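Local coordinates for zonadhesin (Komagataella phaffii, PDB 5FX8), which is a putative adhesin that may take part in cell-cell interactions, contacting other proteins through salt bridges and hydrogen bonds, at residues C[10-15]-C[306-311]; C[27-32]-C[90-95]; C[68-73]-C[106-111]. All coordinates share one frame; numbering follows the deposited sequence.

Contact 1 of 3, residues C[10-15]-C[306-311]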
ATOM      1  N   VAL C  10     -27.474 -54.980  20.178  1.00 24.53           N
ATOM      2  CA  VAL C  10     -26.339 -54.136  19.848  1.00 24.37           C
ATOM      3  C   VAL C  10     -26.686 -53.378  18.581  1.00 25.00           C
ATOM      4  O   VAL C  10     -27.701 -53.640  17.930  1.00 27.23           O
ATOM      5  CB  VAL C  10     -25.033 -54.924  19.650  1.00 25.63           C
ATOM      6  CG1 VAL C  10     -24.747 -55.767  20.852  1.00 26.22           C
ATOM      7  CG2 VAL C  10     -25.119 -55.776  18.425  1.00 24.96           C
ATOM      8  N   SER C  11     -25.828 -52.429  18.242  1.00 25.18           N
ATOM      9  CA  SER C  11     -25.979 -51.639  17.034  1.00 25.21           C
ATOM     10  C   SER C  11     -25.315 -52.374  15.885  1.00 24.05           C
ATOM     11  O   SER C  11     -24.178 -52.828  16.017  1.00 25.23           O
ATOM     12  CB  SER C  11     -25.346 -50.261  17.216  1.00 26.46           C
ATOM     13  OG  SER C  11     -25.236 -49.584  15.983  1.00 26.56           O
ATOM     14  N   GLU C  12     -26.026 -52.501  14.766  1.00 23.18           N
ATOM     15  CA  GLU C  12     -25.405 -53.093  13.587  1.00 24.47           C
ATOM     16  C   GLU C  12     -24.235 -52.244  13.105  1.00 25.09           C
ATOM     17  O   GLU C  12     -23.250 -52.776  12.582  1.00 30.63           O
ATOM     18  CB  GLU C  12     -26.449 -53.292  12.486  1.00 20.12           C
ATOM     19  CG  GLU C  12     -25.924 -53.909  11.208  1.00 22.18           C
ATOM     20  CD  GLU C  12     -27.008 -54.543  10.308  1.00 24.91           C
ATOM     21  OE1 GLU C  12     -28.030 -53.905   9.982  1.00 18.51           O
ATOM     22  OE2 GLU C  12     -26.823 -55.711   9.926  1.00 26.06           O
ATOM     23  N   ARG C  13     -24.307 -50.931  13.325  1.00 25.44           N
ATOM     24  CA  ARG C  13     -23.249 -50.022  12.898  1.00 26.31           C
ATOM     25  C   ARG C  13     -21.974 -50.231  13.704  1.00 25.72           C
ATOM     26  O   ARG C  13     -20.902 -50.454  13.137  1.00 28.10           O
ATOM     27  CB  ARG C  13     -23.748 -48.587  13.026  1.00 27.37           C
ATOM     28  CG  ARG C  13     -22.764 -47.529  12.664  1.00 27.07           C
ATOM     29  CD  ARG C  13     -23.400 -46.158  12.772  1.00 26.43           C
ATOM     30  NE  ARG C  13     -23.773 -45.799  14.139  1.00 25.85           N
ATOM     31  CZ  ARG C  13     -22.937 -45.293  15.045  1.00 28.43           C
ATOM     32  NH1 ARG C  13     -21.660 -45.101  14.750  1.00 25.13           N
ATOM     33  NH2 ARG C  13     -23.373 -44.999  16.266  1.00 32.59           N
ATOM     34  N   THR C  14     -22.066 -50.180  15.027  1.00 32.24           N
ATOM     35  CA  THR C  14     -20.881 -50.285  15.865  1.00 27.95           C
ATOM     36  C   THR C  14     -20.571 -51.703  16.309  1.00 28.22           C
ATOM     37  O   THR C  14     -19.421 -51.972  16.671  1.00 28.60           O
ATOM     38  CB  THR C  14     -21.042 -49.425  17.106  1.00 27.55           C
ATOM     39  OG1 THR C  14     -22.057 -50.004  17.930  1.00 30.24           O
ATOM     40  CG2 THR C  14     -21.458 -48.027  16.718  1.00 26.48           C
ATOM     41  N   ASP C  15     -21.562 -52.605  16.298  1.00 30.78           N
ATOM     42  CA  ASP C  15     -21.433 -53.956  16.854  1.00 29.67           C
ATOM     43  C   ASP C  15     -21.200 -53.905  18.365  1.00 31.19           C
ATOM     44  O   ASP C  15     -20.511 -54.746  18.941  1.00 30.89           O
ATOM     45  CB  ASP C  15     -20.323 -54.747  16.141  1.00 34.14           C
ATOM     46  CG  ASP C  15     -20.466 -56.275  16.280  1.00 38.87           C
ATOM     47  OD1 ASP C  15     -21.230 -56.766  17.138  1.00 51.22           O
ATOM     48  OD2 ASP C  15     -19.779 -57.001  15.532  1.00 42.32           O
ATOM     49  N   ALA C 306     -34.774 -53.256   4.736  1.00 16.61           N
ATOM     50  CA  ALA C 306     -35.716 -54.046   5.507  1.00 19.36           C
ATOM     51  C   ALA C 306     -35.014 -54.710   6.679  1.00 17.34           C
ATOM     52  O   ALA C 306     -33.795 -54.823   6.712  1.00 15.61           O
ATOM     53  CB  ALA C 306     -36.389 -55.098   4.625  1.00 21.94           C
ATOM     54  N   SER C 307     -35.810 -55.144   7.648  1.00 18.37           N
ATOM     55  CA  SER C 307     -35.301 -55.988   8.720  1.00 16.81           C
ATOM     56  C   SER C 307     -34.778 -57.297   8.150  1.00 16.78           C
ATOM     57  O   SER C 307     -35.394 -57.900   7.276  1.00 18.48           O
ATOM     58  CB  SER C 307     -36.401 -56.274   9.735  1.00 17.16           C
ATOM     59  OG  SER C 307     -36.864 -55.093  10.361  1.00 18.04           O
ATOM     60  N   ARG C 308     -33.649 -57.748   8.661  1.00 16.98           N
ATOM     61  CA  ARG C 308     -32.953 -58.877   8.083  1.00 14.28           C
ATOM     62  C   ARG C 308     -32.639 -59.899   9.160  1.00 16.88           C
ATOM     63  O   ARG C 308     -32.665 -59.600  10.353  1.00 15.07           O
ATOM     64  CB  ARG C 308     -31.679 -58.416   7.369  1.00 13.13           C
ATOM     65  CG  ARG C 308     -31.978 -57.633   6.106  1.00 13.19           C
ATOM     66  CD  ARG C 308     -31.016 -56.499   5.877  1.00 18.07           C
ATOM     67  NE  ARG C 308     -31.047 -55.464   6.911  1.00 16.24           N
ATOM     68  CZ  ARG C 308     -30.051 -55.230   7.756  1.00 17.42           C
ATOM     69  NH1 ARG C 308     -28.940 -55.945   7.685  1.00 16.56           N
ATOM     70  NH2 ARG C 308     -30.165 -54.283   8.666  1.00 16.93           N
ATOM     71  N   THR C 309     -32.347 -61.121   8.721  1.00 17.51           N
ATOM     72  CA  THR C 309     -32.012 -62.198   9.633  1.00 18.38           C
ATOM     73  C   THR C 309     -30.966 -63.091   8.978  1.00 16.70           C
ATOM     74  O   THR C 309     -30.391 -62.736   7.954  1.00 20.13           O
ATOM     75  CB  THR C 309     -33.275 -62.963  10.035  1.00 17.43           C
ATOM     76  OG1 THR C 309     -32.914 -63.916  11.025  1.00 19.85           O
ATOM     77  CG2 THR C 309     -33.861 -63.684   8.861  1.00 16.77           C
ATOM     78  N   ASP C 310     -30.692 -64.243   9.586  1.00 18.66           N
ATOM     79  CA  ASP C 310     -29.840 -65.271   8.985  1.00 20.26           C
ATOM     80  C   ASP C 310     -30.444 -66.633   9.291  1.00 21.91           C
ATOM     81  O   ASP C 310     -30.451 -67.070  10.444  1.00 22.60           O
ATOM     82  CB  ASP C 310     -28.400 -65.196   9.487  1.00 21.84           C
ATOM     83  CG  ASP C 310     -27.484 -66.263   8.838  1.00 31.76           C
ATOM     84  OD1 ASP C 310     -27.936 -67.012   7.932  1.00 31.92           O
ATOM     85  OD2 ASP C 310     -26.285 -66.336   9.204  1.00 30.45           O
ATOM     86  N   THR C 311     -30.914 -67.326   8.256  1.00 22.38           N
ATOM     87  CA  THR C 311     -31.632 -68.565   8.495  1.00 22.79           C
ATOM     88  C   THR C 311     -30.718 -69.704   8.897  1.00 23.13           C
ATOM     89  O   THR C 311     -31.194 -70.662   9.503  1.00 24.38           O
ATOM     90  CB  THR C 311     -32.440 -68.960   7.276  1.00 22.66           C
ATOM     91  OG1 THR C 311     -31.563 -69.273   6.190  1.00 23.44           O
ATOM     92  CG2 THR C 311     -33.323 -67.835   6.909  1.00 20.17           C
TER

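Contact 2 of 3, residues C[27-32]-C[90-95]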
ATOM      1  N   VAL C  27     -31.165 -57.627  17.261  1.00 19.95           N
ATOM      2  CA  VAL C  27     -31.803 -58.257  18.416  1.00 19.67           C
ATOM      3  C   VAL C  27     -31.602 -59.764  18.306  1.00 18.40           C
ATOM      4  O   VAL C  27     -32.243 -60.410  17.481  1.00 18.01           O
ATOM      5  CB  VAL C  27     -33.293 -57.917  18.494  1.00 18.11           C
ATOM      6  CG1 VAL C  27     -33.902 -58.589  19.678  1.00 20.85           C
ATOM      7  CG2 VAL C  27     -33.478 -56.456  18.613  1.00 19.61           C
ATOM      8  N   SER C  28     -30.751 -60.337  19.158  1.00 19.92           N
ATOM      9  CA  SER C  28     -30.302 -61.724  19.052  1.00 18.80           C
ATOM     10  C   SER C  28     -30.920 -62.609  20.128  1.00 21.14           C
ATOM     11  O   SER C  28     -30.831 -62.310  21.318  1.00 19.95           O
ATOM     12  CB  SER C  28     -28.786 -61.804  19.158  1.00 18.45           C
ATOM     13  OG  SER C  28     -28.189 -61.112  18.090  1.00 21.80           O
ATOM     14  N   PHE C  29     -31.499 -63.726  19.711  1.00 25.97           N
ATOM     15  CA  PHE C  29     -32.113 -64.683  20.628  1.00 21.34           C
ATOM     16  C   PHE C  29     -31.205 -65.900  20.692  1.00 19.90           C
ATOM     17  O   PHE C  29     -31.138 -66.676  19.745  1.00 25.93           O
ATOM     18  CB  PHE C  29     -33.526 -65.050  20.172  1.00 19.23           C
ATOM     19  CG  PHE C  29     -34.470 -63.892  20.166  1.00 20.17           C
ATOM     20  CD1 PHE C  29     -34.590 -63.084  19.048  1.00 19.89           C
ATOM     21  CD2 PHE C  29     -35.205 -63.581  21.289  1.00 21.34           C
ATOM     22  CE1 PHE C  29     -35.437 -62.006  19.036  1.00 17.02           C
ATOM     23  CE2 PHE C  29     -36.068 -62.516  21.286  1.00 20.39           C
ATOM     24  CZ  PHE C  29     -36.181 -61.723  20.150  1.00 21.57           C
ATOM     25  N   VAL C  30     -30.487 -66.040  21.779  1.00 22.21           N
ATOM     26  CA  VAL C  30     -29.521 -67.111  21.942  1.00 23.75           C
ATOM     27  C   VAL C  30     -30.241 -68.339  22.471  1.00 26.21           C
ATOM     28  O   VAL C  30     -31.021 -68.244  23.422  1.00 27.66           O
ATOM     29  CB  VAL C  30     -28.389 -66.680  22.886  1.00 24.60           C
ATOM     30  CG1 VAL C  30     -27.366 -67.793  23.082  1.00 24.73           C
ATOM     31  CG2 VAL C  30     -27.729 -65.462  22.336  1.00 22.63           C
ATOM     32  N   PHE C  31     -29.978 -69.488  21.853  1.00 27.78           N
ATOM     33  CA  PHE C  31     -30.559 -70.766  22.234  1.00 27.26           C
ATOM     34  C   PHE C  31     -29.445 -71.707  22.650  1.00 30.69           C
ATOM     35  O   PHE C  31     -28.485 -71.899  21.905  1.00 30.84           O
ATOM     36  CB  PHE C  31     -31.353 -71.384  21.091  1.00 25.94           C
ATOM     37  CG  PHE C  31     -32.604 -70.636  20.735  1.00 26.11           C
ATOM     38  CD1 PHE C  31     -32.563 -69.548  19.898  1.00 22.91           C
ATOM     39  CD2 PHE C  31     -33.825 -71.050  21.209  1.00 27.50           C
ATOM     40  CE1 PHE C  31     -33.691 -68.886  19.560  1.00 21.42           C
ATOM     41  CE2 PHE C  31     -34.957 -70.390  20.868  1.00 24.27           C
ATOM     42  CZ  PHE C  31     -34.885 -69.298  20.041  1.00 24.51           C
ATOM     43  N   SER C  32     -29.577 -72.290  23.836  1.00 34.48           N
ATOM     44  CA  SER C  32     -28.576 -73.205  24.357  1.00 37.59           C
ATOM     45  C   SER C  32     -29.241 -74.223  25.269  1.00 40.15           C
ATOM     46  O   SER C  32     -30.353 -74.025  25.752  1.00 39.78           O
ATOM     47  CB  SER C  32     -27.473 -72.471  25.119  1.00 40.43           C
ATOM     48  OG  SER C  32     -26.559 -73.385  25.691  1.00 40.34           O
ATOM     49  N   LEU C  90     -43.293 -62.223  19.736  1.00 21.63           N
ATOM     50  CA  LEU C  90     -42.640 -63.054  18.743  1.00 22.42           C
ATOM     51  C   LEU C  90     -42.786 -64.510  19.163  1.00 23.67           C
ATOM     52  O   LEU C  90     -42.458 -64.858  20.297  1.00 27.84           O
ATOM     53  CB  LEU C  90     -41.170 -62.663  18.608  1.00 22.32           C
ATOM     54  CG  LEU C  90     -40.361 -63.325  17.498  1.00 23.05           C
ATOM     55  CD1 LEU C  90     -40.934 -62.959  16.153  1.00 23.17           C
ATOM     56  CD2 LEU C  90     -38.903 -62.959  17.562  1.00 19.78           C
ATOM     57  N   THR C  91     -43.292 -65.356  18.269  1.00 20.52           N
ATOM     58  CA  THR C  91     -43.506 -66.760  18.589  1.00 22.51           C
ATOM     59  C   THR C  91     -42.520 -67.627  17.826  1.00 22.87           C
ATOM     60  O   THR C  91     -42.467 -67.580  16.601  1.00 24.18           O
ATOM     61  CB  THR C  91     -44.928 -67.198  18.258  1.00 26.22           C
ATOM     62  OG1 THR C  91     -45.867 -66.309  18.866  1.00 24.27           O
ATOM     63  CG2 THR C  91     -45.157 -68.594  18.771  1.00 25.57           C
ATOM     64  N   PHE C  92     -41.760 -68.435  18.536  1.00 24.72           N
ATOM     65  CA  PHE C  92     -40.931 -69.435  17.886  1.00 23.21           C
ATOM     66  C   PHE C  92     -41.686 -70.753  17.932  1.00 28.13           C
ATOM     67  O   PHE C  92     -42.201 -71.138  18.981  1.00 29.40           O
ATOM     68  CB  PHE C  92     -39.578 -69.567  18.577  1.00 22.82           C
ATOM     69  CG  PHE C  92     -38.763 -68.303  18.589  1.00 23.97           C
ATOM     70  CD1 PHE C  92     -39.051 -67.273  19.460  1.00 24.67           C
ATOM     71  CD2 PHE C  92     -37.679 -68.168  17.769  1.00 21.21           C
ATOM     72  CE1 PHE C  92     -38.293 -66.129  19.473  1.00 21.60           C
ATOM     73  CE2 PHE C  92     -36.932 -67.041  17.792  1.00 21.44           C
ATOM     74  CZ  PHE C  92     -37.238 -66.017  18.640  1.00 21.84           C
ATOM     75  N   THR C  93     -41.779 -71.426  16.796  1.00 29.04           N
ATOM     76  CA  THR C  93     -42.527 -72.670  16.688  1.00 29.88           C
ATOM     77  C   THR C  93     -41.643 -73.743  16.074  1.00 32.40           C
ATOM     78  O   THR C  93     -41.328 -73.682  14.888  1.00 33.30           O
ATOM     79  CB  THR C  93     -43.775 -72.465  15.857  1.00 29.84           C
ATOM     80  OG1 THR C  93     -44.583 -71.470  16.483  1.00 27.69           O
ATOM     81  CG2 THR C  93     -44.535 -73.744  15.752  1.00 30.41           C
ATOM     82  N   PHE C  94     -41.271 -74.735  16.866  1.00 37.30           N
ATOM     83  CA  PHE C  94     -40.422 -75.803  16.369  1.00 42.77           C
ATOM     84  C   PHE C  94     -41.188 -76.731  15.427  1.00 47.63           C
ATOM     85  O   PHE C  94     -42.411 -76.858  15.503  1.00 51.36           O
ATOM     86  CB  PHE C  94     -39.853 -76.582  17.538  1.00 46.24           C
ATOM     87  CG  PHE C  94     -38.941 -75.786  18.408  1.00 40.22           C
ATOM     88  CD1 PHE C  94     -39.437 -74.973  19.399  1.00 44.02           C
ATOM     89  CD2 PHE C  94     -37.577 -75.874  18.257  1.00 36.68           C
ATOM     90  CE1 PHE C  94     -38.578 -74.255  20.207  1.00 40.39           C
ATOM     91  CE2 PHE C  94     -36.731 -75.164  19.061  1.00 34.12           C
ATOM     92  CZ  PHE C  94     -37.224 -74.358  20.027  1.00 34.49           C
ATOM     93  N   SER C  95     -40.446 -77.404  14.545  1.00 51.56           N
ATOM     94  CA  SER C  95     -41.019 -78.130  13.397  1.00 64.00           C
ATOM     95  C   SER C  95     -40.668 -79.615  13.479  1.00 74.04           C
ATOM     96  O   SER C  95     -39.971 -80.173  12.622  1.00 73.88           O
ATOM     97  CB  SER C  95     -40.514 -77.501  12.076  1.00 54.94           C
ATOM     98  OG  SER C  95     -40.559 -76.073  12.093  1.00 45.71           O
TER

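Contact 3 of 3, residues C[68-73]-C[106-111]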
ATOM      1  N   SER C  68     -40.199 -66.476   9.049  1.00 17.21           N
ATOM      2  CA  SER C  68     -39.140 -67.221   8.413  1.00 17.28           C
ATOM      3  C   SER C  68     -39.016 -68.567   9.095  1.00 20.35           C
ATOM      4  O   SER C  68     -39.492 -68.765  10.208  1.00 22.00           O
ATOM      5  CB  SER C  68     -37.818 -66.466   8.475  1.00 20.42           C
ATOM      6  OG  SER C  68     -36.815 -67.146   7.750  1.00 23.96           O
ATOM      7  N   GLU C  69     -38.382 -69.487   8.395  1.00 23.27           N
ATOM      8  CA  GLU C  69     -37.932 -70.772   8.899  1.00 22.56           C
ATOM      9  C   GLU C  69     -36.448 -70.683   9.234  1.00 23.40           C
ATOM     10  O   GLU C  69     -35.701 -69.981   8.557  1.00 23.46           O
ATOM     11  CB  GLU C  69     -38.170 -71.836   7.832  1.00 25.05           C
ATOM     12  CG  GLU C  69     -37.758 -73.234   8.209  1.00 31.34           C
ATOM     13  CD  GLU C  69     -38.855 -73.940   8.880  1.00 32.79           C
ATOM     14  OE1 GLU C  69     -39.997 -73.584   8.594  1.00 34.08           O
ATOM     15  OE2 GLU C  69     -38.584 -74.839   9.675  1.00 33.29           O
ATOM     16  N   PHE C  70     -36.007 -71.413  10.261  1.00 22.40           N
ATOM     17  CA  PHE C  70     -34.594 -71.417  10.628  1.00 22.50           C
ATOM     18  C   PHE C  70     -34.026 -72.835  10.629  1.00 26.22           C
ATOM     19  O   PHE C  70     -34.702 -73.786  11.022  1.00 26.20           O
ATOM     20  CB  PHE C  70     -34.399 -70.725  11.971  1.00 22.22           C
ATOM     21  CG  PHE C  70     -34.706 -69.264  11.922  1.00 21.27           C
ATOM     22  CD1 PHE C  70     -36.007 -68.809  12.031  1.00 21.27           C
ATOM     23  CD2 PHE C  70     -33.705 -68.349  11.706  1.00 21.53           C
ATOM     24  CE1 PHE C  70     -36.293 -67.471  11.942  1.00 22.30           C
ATOM     25  CE2 PHE C  70     -33.982 -67.005  11.618  1.00 21.42           C
ATOM     26  CZ  PHE C  70     -35.273 -66.561  11.740  1.00 21.43           C
ATOM     27  N   PHE C  71     -32.779 -72.969  10.175  1.00 25.89           N
ATOM     28  CA  PHE C  71     -32.144 -74.248   9.899  1.00 26.14           C
ATOM     29  C   PHE C  71     -30.843 -74.362  10.674  1.00 27.51           C
ATOM     30  O   PHE C  71     -30.341 -73.387  11.227  1.00 25.88           O
ATOM     31  CB  PHE C  71     -31.860 -74.424   8.401  1.00 25.44           C
ATOM     32  CG  PHE C  71     -33.038 -74.181   7.537  1.00 24.91           C
ATOM     33  CD1 PHE C  71     -33.414 -72.896   7.206  1.00 25.82           C
ATOM     34  CD2 PHE C  71     -33.780 -75.223   7.056  1.00 26.25           C
ATOM     35  CE1 PHE C  71     -34.503 -72.663   6.423  1.00 23.36           C
ATOM     36  CE2 PHE C  71     -34.878 -74.985   6.268  1.00 28.06           C
ATOM     37  CZ  PHE C  71     -35.235 -73.705   5.953  1.00 23.71           C
ATOM     38  N   THR C  72     -30.308 -75.584  10.732  1.00 29.81           N
ATOM     39  CA  THR C  72     -28.936 -75.794  11.163  1.00 29.20           C
ATOM     40  C   THR C  72     -27.994 -75.416  10.035  1.00 31.58           C
ATOM     41  O   THR C  72     -28.406 -75.220   8.894  1.00 30.12           O
ATOM     42  CB  THR C  72     -28.681 -77.246  11.541  1.00 29.55           C
ATOM     43  OG1 THR C  72     -28.924 -78.063  10.394  1.00 36.72           O
ATOM     44  CG2 THR C  72     -29.585 -77.695  12.664  1.00 30.35           C
ATOM     45  N   THR C  73     -26.704 -75.323  10.360  1.00 35.84           N
ATOM     46  CA  THR C  73     -25.710 -75.066   9.326  1.00 29.95           C
ATOM     47  C   THR C  73     -25.728 -76.155   8.269  1.00 30.81           C
ATOM     48  O   THR C  73     -25.310 -75.925   7.136  1.00 41.13           O
ATOM     49  CB  THR C  73     -24.335 -74.982   9.948  1.00 31.83           C
ATOM     50  OG1 THR C  73     -24.073 -76.219  10.604  1.00 36.26           O
ATOM     51  CG2 THR C  73     -24.283 -73.883  10.980  1.00 35.11           C
ATOM     52  N   GLY C 106     -27.952 -72.297  19.006  1.00 28.73           N
ATOM     53  CA  GLY C 106     -28.026 -71.383  17.883  1.00 30.10           C
ATOM     54  C   GLY C 106     -28.382 -69.984  18.326  1.00 25.91           C
ATOM     55  O   GLY C 106     -28.664 -69.728  19.495  1.00 26.66           O
ATOM     56  N   VAL C 107     -28.363 -69.070  17.361  1.00 21.68           N
ATOM     57  CA  VAL C 107     -28.750 -67.685  17.590  1.00 22.74           C
ATOM     58  C   VAL C 107     -29.714 -67.259  16.483  1.00 22.16           C
ATOM     59  O   VAL C 107     -29.369 -67.304  15.296  1.00 25.65           O
ATOM     60  CB  VAL C 107     -27.534 -66.735  17.636  1.00 21.33           C
ATOM     61  CG1 VAL C 107     -28.014 -65.332  17.951  1.00 19.95           C
ATOM     62  CG2 VAL C 107     -26.483 -67.189  18.641  1.00 18.57           C
ATOM     63  N   VAL C 108     -30.909 -66.836  16.860  1.00 19.01           N
ATOM     64  CA  VAL C 108     -31.821 -66.189  15.932  1.00 19.21           C
ATOM     65  C   VAL C 108     -31.744 -64.692  16.183  1.00 19.04           C
ATOM     66  O   VAL C 108     -31.902 -64.234  17.318  1.00 19.18           O
ATOM     67  CB  VAL C 108     -33.261 -66.714  16.087  1.00 20.61           C
ATOM     68  CG1 VAL C 108     -34.267 -65.735  15.483  1.00 18.74           C
ATOM     69  CG2 VAL C 108     -33.412 -68.068  15.428  1.00 19.94           C
ATOM     70  N   PHE C 109     -31.475 -63.928  15.137  1.00 18.88           N
ATOM     71  CA  PHE C 109     -31.453 -62.484  15.266  1.00 17.08           C
ATOM     72  C   PHE C 109     -32.297 -61.839  14.184  1.00 17.16           C
ATOM     73  O   PHE C 109     -32.500 -62.392  13.102  1.00 18.48           O
ATOM     74  CB  PHE C 109     -30.025 -61.936  15.236  1.00 18.59           C
ATOM     75  CG  PHE C 109     -29.392 -61.926  13.888  1.00 17.63           C
ATOM     76  CD1 PHE C 109     -29.599 -60.875  13.020  1.00 15.88           C
ATOM     77  CD2 PHE C 109     -28.525 -62.932  13.519  1.00 18.95           C
ATOM     78  CE1 PHE C 109     -29.013 -60.857  11.799  1.00 17.72           C
ATOM     79  CE2 PHE C 109     -27.925 -62.909  12.295  1.00 18.36           C
ATOM     80  CZ  PHE C 109     -28.169 -61.869  11.435  1.00 18.01           C
ATOM     81  N   PHE C 110     -32.809 -60.672  14.507  1.00 16.68           N
ATOM     82  CA  PHE C 110     -33.445 -59.792  13.554  1.00 16.44           C
ATOM     83  C   PHE C 110     -32.885 -58.390  13.738  1.00 16.88           C
ATOM     84  O   PHE C 110     -32.419 -58.035  14.822  1.00 17.54           O
ATOM     85  CB  PHE C 110     -34.945 -59.754  13.738  1.00 15.09           C
ATOM     86  CG  PHE C 110     -35.615 -61.061  13.544  1.00 17.50           C
ATOM     87  CD1 PHE C 110     -35.992 -61.480  12.279  1.00 20.43           C
ATOM     88  CD2 PHE C 110     -35.916 -61.865  14.629  1.00 17.43           C
ATOM     89  CE1 PHE C 110     -36.658 -62.688  12.100  1.00 21.05           C
ATOM     90  CE2 PHE C 110     -36.573 -63.071  14.458  1.00 17.38           C
ATOM     91  CZ  PHE C 110     -36.939 -63.484  13.194  1.00 18.42           C
ATOM     92  N   THR C 111     -32.925 -57.594  12.667  1.00 18.02           N
ATOM     93  CA  THR C 111     -32.500 -56.204  12.720  1.00 17.74           C
ATOM     94  C   THR C 111     -33.743 -55.328  12.809  1.00 18.02           C
ATOM     95  O   THR C 111     -34.601 -55.352  11.927  1.00 13.93           O
ATOM     96  CB  THR C 111     -31.629 -55.809  11.522  1.00 16.20           C
ATOM     97  OG1 THR C 111     -32.382 -55.897  10.312  1.00 17.68           O
ATOM     98  CG2 THR C 111     -30.424 -56.690  11.409  1.00 14.26           C
TER

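Contact 1 of 3, residues C[10-15]-C[306-311]
Glu12 and Arg308 meet in a salt bridge across otherwise separate pieces of chain, whose CA atoms at this pair are still 11.0 Å apart. Along 306-311, Ala306 contributes through its backbone: its O accepts a bond from Arg308 NE at 2.8 Å, lying in the plane of the guanidinium and close to the axis of its own C=O. This fixes the inner nitrogen of the arginine and helps set the rotation of its head. Ser307 is held through its OG, which bonds to Val57 N and Thr111 O. Arg308 then reaches for Glu12. Bends at chi2 (143°) and chi3 fold the chain back until NE meets Ala306 O edge-on and NH1 and NH2 face the carboxylate. The two side chains cross at about a right angle. The result is an end-on, two-nitrogen salt bridge. NH2 of Arg308 bonds OE1 of Glu12 at 2.5 Å, NH1 bonds OE2 at 3.1 Å, and both oxygens use their syn lone pairs. The two flat groups are nearly coplanar, 22° apart, and a third bond, from Arg308 NH1 to Glu12 OE1, is weak. Glu12 reaches out with an extended chain (chi1 -180°, CG opposite the backbone N) from the turn that follows strand 4-11 of the first cohesin-like domain in this N-terminal part of the protein; the 306-311 loop runs from strand 294-304 of the other half of the chain back into that domain's sheet, and the bridge therefore ties this returning connection to the end of the strand. Trp24 and Tyr304 add cation-pi contacts to Arg308. Beyond it, Thr309 OG1 bonds Phe109 O, Asp310 OD1 accepts a hydrogen bond from Ala312 N, and Thr311 joins Phe71 through a backbone bond as strand 312-319 begins.

Contact 2 of 3, residues C[27-32]-C[90-95]
Phe92 is the bump of this contact, and the hollow it fills lies between Phe29 and Phe31 on the strand across the core. The two strands run at 35° to each other, with their axes 12.0 Å apart, a spacing bridged by side chains rather than by backbone bonds, as where opposing parts of a beta sandwich face one another in this cohesin-like domain. CZ of Phe92 comes over one face of Phe29, displaced toward the rim at CG, 3.8 Å from that atom. These rings form a T-shaped (edge-to-face) pair, centroids 5.3 Å apart and planes at 64°. Phe31 repeats the theme with the roles exchanged: its CZ comes over the face of Phe92, offset toward the rim, and lies 3.8 Å from Phe92 CD2, in a second T-shaped pair with planes at 68°. Phe92 thus offers an edge to one neighbour and a face to the other. Phe29, Phe31 and Phe92 all point from their own strand toward the other. Leu90 CD2 comes obliquely to the Phe29 ring, 3.9 Å from Phe29 CE1. Val48 also packs on Phe29, and Phe314 meets Phe31. No hydrogen bond or charge joins the two segments; cohesion probably rests on hydrophobic burial and dispersion, with a modest electrostatic contribution from the edge-to-face rings.

Contact 3 of 3, residues C[68-73]-C[106-111]
This is a buried contact between apolar side chains inside the beta sandwich of the first cohesin-like domain, joining two strands that are not direct neighbours in the sheet. Both strands pair with strand 312-319, 68-72 parallel and 101-114 antiparallel, and the CA atoms of Phe70 and Val108 are 7.9 Å apart. The side chains of the two segments meet without a backbone bond between them, and Phe314 and Ala313 of strand 312-319 also pack against Phe70. The Phe70 ring carries the contact. Val108 comes up to one of its faces with CG2, a CH-pi interaction 3.9 Å from the ring centroid and 18° off the normal. With chi1 161°, Val108 holds CG1 opposite the backbone N and CG2 beside it, the latter over Phe70 near the carbons CG and CD2, while CG1 lies nearer the far end of the ring. Ser68, from the same strand as Phe70, lies on the opposite face, its OG offset toward the rim and bonded to Glu69 O at 3.2 Å. Phe110 meets the outer end of the Phe70 ring obliquely: the planes are almost perpendicular (88°), with centroids 6.0 Å apart. A further ring, Phe56, packs edge-to-face with Phe110. Where the two phenylalanines come together, CZ of Phe70 lies 3.8 Å from CZ of Phe110.

How the contacts relate
Contacts 2 and 3 belong to the buried core, whereas contact 1 lies at the surface, where a single ion pair replaces hydrocarbon packing. Contacts 2 and 3 adjoin, their centres about 8 Å apart: strands 25-31 and 101-114 are sheet neighbours, with backbone bonds linking Phe29 to Val108, and Phe31 packs on Val108, so the two apolar clusters are continuous. Contact 2 relies on paired T-shaped rings, contact 3 on a methyl over a ring face. Contact 1 touches contact 3 through mostly polar links, among them Arg308 N to Thr111 OG1, but only approaches contact 2, nearest atoms about 5 Å apart, although strands 4-11 and 25-31 pair directly.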